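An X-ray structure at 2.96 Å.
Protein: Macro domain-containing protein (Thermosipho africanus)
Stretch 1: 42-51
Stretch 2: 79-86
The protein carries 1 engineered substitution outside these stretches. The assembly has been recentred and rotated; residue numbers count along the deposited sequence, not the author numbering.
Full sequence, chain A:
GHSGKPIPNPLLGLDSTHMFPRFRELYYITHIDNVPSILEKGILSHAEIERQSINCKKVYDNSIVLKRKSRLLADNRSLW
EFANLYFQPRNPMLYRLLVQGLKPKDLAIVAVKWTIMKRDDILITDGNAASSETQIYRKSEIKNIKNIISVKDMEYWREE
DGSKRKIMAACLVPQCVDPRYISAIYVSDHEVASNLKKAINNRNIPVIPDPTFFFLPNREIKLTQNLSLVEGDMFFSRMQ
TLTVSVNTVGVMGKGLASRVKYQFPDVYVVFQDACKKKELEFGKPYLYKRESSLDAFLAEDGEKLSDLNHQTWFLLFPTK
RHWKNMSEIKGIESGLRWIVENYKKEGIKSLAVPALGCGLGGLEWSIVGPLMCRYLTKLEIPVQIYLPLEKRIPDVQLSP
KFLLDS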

# COMPACT_ATOMS: atom_id res chain seq x y z
N GLY A 42 23.49 -12.61 -11.21
CA GLY A 42 23.16 -12.45 -9.78
C GLY A 42 22.64 -11.05 -9.49
O GLY A 42 22.62 -10.21 -10.42
N ILE A 43 22.23 -10.80 -8.25
CA ILE A 43 21.87 -9.43 -7.76
C ILE A 43 23.18 -8.71 -7.44
O ILE A 43 23.84 -9.12 -6.47
CB ILE A 43 20.91 -9.48 -6.56
CG1 ILE A 43 19.61 -10.21 -6.90
CG2 ILE A 43 20.63 -8.08 -6.03
CD1 ILE A 43 18.70 -10.45 -5.71
N LEU A 44 23.53 -7.71 -8.25
CA LEU A 44 24.83 -6.98 -8.16
C LEU A 44 24.63 -5.65 -7.43
O LEU A 44 23.57 -5.04 -7.61
CB LEU A 44 25.35 -6.72 -9.58
CG LEU A 44 25.35 -7.92 -10.52
CD1 LEU A 44 25.98 -7.55 -11.86
CD2 LEU A 44 26.07 -9.10 -9.89
N SER A 45 25.63 -5.22 -6.67
CA SER A 45 25.71 -3.86 -6.07
C SER A 45 25.85 -2.83 -7.20
O SER A 45 26.33 -3.22 -8.29
CB SER A 45 26.84 -3.76 -5.09
OG SER A 45 28.10 -3.96 -5.73
N HIS A 46 25.43 -1.58 -6.97
CA HIS A 46 25.48 -0.48 -7.96
C HIS A 46 26.95 -0.15 -8.25
O HIS A 46 27.22 0.43 -9.33
CB HIS A 46 24.63 0.72 -7.53
CG HIS A 46 23.16 0.52 -7.74
ND1 HIS A 46 22.22 0.76 -6.74
CD2 HIS A 46 22.45 0.10 -8.82
CE1 HIS A 46 21.01 0.50 -7.20
NE2 HIS A 46 21.13 0.10 -8.47
N ALA A 47 27.86 -0.53 -7.34
CA ALA A 47 29.33 -0.49 -7.51
C ALA A 47 29.80 -1.61 -8.45
O ALA A 47 30.66 -1.34 -9.31
CB ALA A 47 30.01 -0.63 -6.17
N GLU A 48 29.27 -2.82 -8.27
CA GLU A 48 29.61 -4.02 -9.08
C GLU A 48 29.13 -3.83 -10.53
O GLU A 48 29.78 -4.37 -11.43
CB GLU A 48 29.01 -5.27 -8.45
CG GLU A 48 29.45 -6.57 -9.10
CD GLU A 48 30.94 -6.85 -9.06
OE1 GLU A 48 31.63 -6.27 -8.20
OE2 GLU A 48 31.41 -7.64 -9.90
N ILE A 49 28.04 -3.10 -10.73
CA ILE A 49 27.49 -2.79 -12.09
C ILE A 49 28.48 -1.86 -12.82
O ILE A 49 28.74 -2.11 -14.00
CB ILE A 49 26.07 -2.20 -11.99
CG1 ILE A 49 25.06 -3.29 -11.62
CG2 ILE A 49 25.68 -1.48 -13.27
CD1 ILE A 49 23.72 -2.79 -11.16
N GLU A 50 29.03 -0.86 -12.13
CA GLU A 50 30.05 0.09 -12.67
C GLU A 50 31.35 -0.66 -12.96
O GLU A 50 31.87 -0.51 -14.08
CB GLU A 50 30.33 1.24 -11.70
CG GLU A 50 29.29 2.35 -11.76
CD GLU A 50 29.12 2.99 -13.13
OE1 GLU A 50 30.15 3.27 -13.78
OE2 GLU A 50 27.96 3.19 -13.54
N ARG A 51 31.84 -1.44 -11.99
CA ARG A 51 33.10 -2.23 -12.11
C ARG A 51 33.04 -3.12 -13.36
O ARG A 51 34.03 -3.15 -14.13
CB ARG A 51 33.32 -3.13 -10.89
CG ARG A 51 34.47 -4.11 -11.04
CD ARG A 51 34.53 -5.10 -9.90
NE ARG A 51 35.24 -6.32 -10.24
CZ ARG A 51 34.73 -7.32 -10.95
NH1 ARG A 51 33.50 -7.26 -11.42
NH2 ARG A 51 35.47 -8.40 -11.19
N LEU A 79 27.81 2.35 0.88
CA LEU A 79 26.50 1.65 0.81
C LEU A 79 26.30 1.09 -0.60
O LEU A 79 25.65 0.04 -0.70
CB LEU A 79 25.38 2.63 1.19
CG LEU A 79 23.96 2.08 1.05
CD1 LEU A 79 23.76 0.84 1.90
CD2 LEU A 79 22.93 3.14 1.41
N TRP A 80 26.83 1.76 -1.63
CA TRP A 80 26.62 1.36 -3.06
C TRP A 80 27.45 0.12 -3.40
O TRP A 80 27.27 -0.41 -4.52
CB TRP A 80 26.88 2.53 -4.01
CG TRP A 80 28.31 2.72 -4.45
CD1 TRP A 80 29.41 2.73 -3.65
CD2 TRP A 80 28.78 2.97 -5.78
NE1 TRP A 80 30.54 2.95 -4.40
CE2 TRP A 80 30.18 3.10 -5.71
CE3 TRP A 80 28.16 3.09 -7.04
CZ2 TRP A 80 30.98 3.33 -6.83
CZ3 TRP A 80 28.95 3.32 -8.15
CH2 TRP A 80 30.33 3.44 -8.05
N GLU A 81 28.32 -0.34 -2.48
CA GLU A 81 29.12 -1.58 -2.61
C GLU A 81 28.25 -2.80 -2.27
O GLU A 81 28.66 -3.92 -2.62
CB GLU A 81 30.35 -1.55 -1.70
CG GLU A 81 31.42 -0.57 -2.13
CD GLU A 81 32.69 -0.63 -1.30
OE1 GLU A 81 33.12 -1.75 -0.98
OE2 GLU A 81 33.24 0.44 -0.96
N PHE A 82 27.11 -2.59 -1.60
CA PHE A 82 26.18 -3.65 -1.14
C PHE A 82 24.94 -3.70 -2.04
O PHE A 82 24.68 -2.74 -2.79
CB PHE A 82 25.77 -3.41 0.31
CG PHE A 82 26.90 -3.48 1.30
CD1 PHE A 82 27.71 -2.38 1.53
CD2 PHE A 82 27.16 -4.65 2.00
CE1 PHE A 82 28.76 -2.45 2.43
CE2 PHE A 82 28.21 -4.71 2.91
CZ PHE A 82 29.01 -3.62 3.12
N ALA A 83 24.21 -4.82 -1.96
CA ALA A 83 22.92 -5.07 -2.64
C ALA A 83 21.80 -4.99 -1.60
O ALA A 83 21.88 -5.70 -0.58
CB ALA A 83 22.94 -6.41 -3.31
N ASN A 84 20.79 -4.15 -1.85
CA ASN A 84 19.74 -3.78 -0.86
C ASN A 84 18.58 -4.77 -0.96
O ASN A 84 17.78 -4.66 -1.91
CB ASN A 84 19.29 -2.33 -1.07
CG ASN A 84 18.52 -1.76 0.09
OD1 ASN A 84 19.07 -1.02 0.91
ND2 ASN A 84 17.24 -2.08 0.18
N LEU A 85 18.50 -5.72 -0.02
CA LEU A 85 17.41 -6.72 0.10
C LEU A 85 16.45 -6.28 1.21
O LEU A 85 16.82 -6.41 2.39
CB LEU A 85 18.01 -8.09 0.41
CG LEU A 85 19.09 -8.57 -0.57
CD1 LEU A 85 19.54 -9.98 -0.23
CD2 LEU A 85 18.59 -8.51 -2.00
N TYR A 86 15.27 -5.76 0.85
CA TYR A 86 14.24 -5.26 1.80
C TYR A 86 13.58 -6.44 2.52
O TYR A 86 13.40 -7.50 1.90
CB TYR A 86 13.16 -4.46 1.08
CG TYR A 86 13.61 -3.17 0.44
CD1 TYR A 86 13.93 -2.06 1.21
CD2 TYR A 86 13.69 -3.03 -0.93
CE1 TYR A 86 14.32 -0.86 0.64
CE2 TYR A 86 14.08 -1.85 -1.52
CZ TYR A 86 14.39 -0.75 -0.74
OH TYR A 86 14.78 0.41 -1.33

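The indole of Trp 80 lies flat against the start of a helix, where it meets the backbone CA of Ala 47 as well as the methyl. Ala 47 CA sits 3.8 Å from the centroid of the six-membered ring of Trp 80, only 9° off the ring normal, so CA lies almost directly above the ring, a CH-pi contact over the face. The methyl adds to the same face, with Ala 47 CB 3.8 Å from Trp 80 CE2. The ring rests close to the main chain, and the methyl is all the side chain Ala 47 brings. The CA-to-CB bond of Trp 80 points sideways; a chi1 of 86° (p) then brings the ring nearer to the helix.

The same two residues are also joined through their backbones. Ala 47 N donates to Trp 80 O at 2.9 Å, a clear hydrogen bond between the stretches. The first turn of a helix has amides with no carbonyl of the preceding turn to receive them, and here a carbonyl from a distant part of the chain takes one. Ring and carbonyl of a single tryptophan thus hold a single alanine.

Ser 45, at the N-cap, deals with another of these amides: its OG accepts from Glu 48 N at 3.0 Å, with chi1 at 63° (p). The CA-to-CB bond of Ser 45 points toward the other stretch, and its CB is crowded by successive carbonyls: Ser 45 CB lies 3.4 Å from Trp 80 O, 3.1 Å from Glu 81 O and 3.3 Å from Phe 82 O. The backbones come close here, with Ser 45 CA 4.6 Å from Ala 83 CA, and the short serine side chain fits that narrow gap.

Before the cap the chemistry turns apolar. Ile 43 points toward the second stretch, where Phe 82 to Tyr 86 forms a strand; Ile 43 CG2 packs on Ala 83 CB at 3.9 Å, and Ile 43 CD1 reaches Leu 85 CD2 at 4.2 Å. These buried contacts are greasy and undirected, whereas the bonded ones gather at the helix start.

Farther along the helix, Glu 50 lends its aliphatic part to the tryptophan, with Glu 50 CG 3.8 Å from Trp 80 CZ3, an oblique approach. Glu 48 turns to its own helix instead, Glu 48 OE2 forming a salt bridge with Arg 51 NH1 at 2.6 Å.

The contact buries 404 Å² in all, and its rules are compact: cap the helix from within, give a free amide a remote carbonyl, keep small residues where the backbones come close, at Ser 45, Ala 47 and Ala 83, and lay one large ring over the first turn.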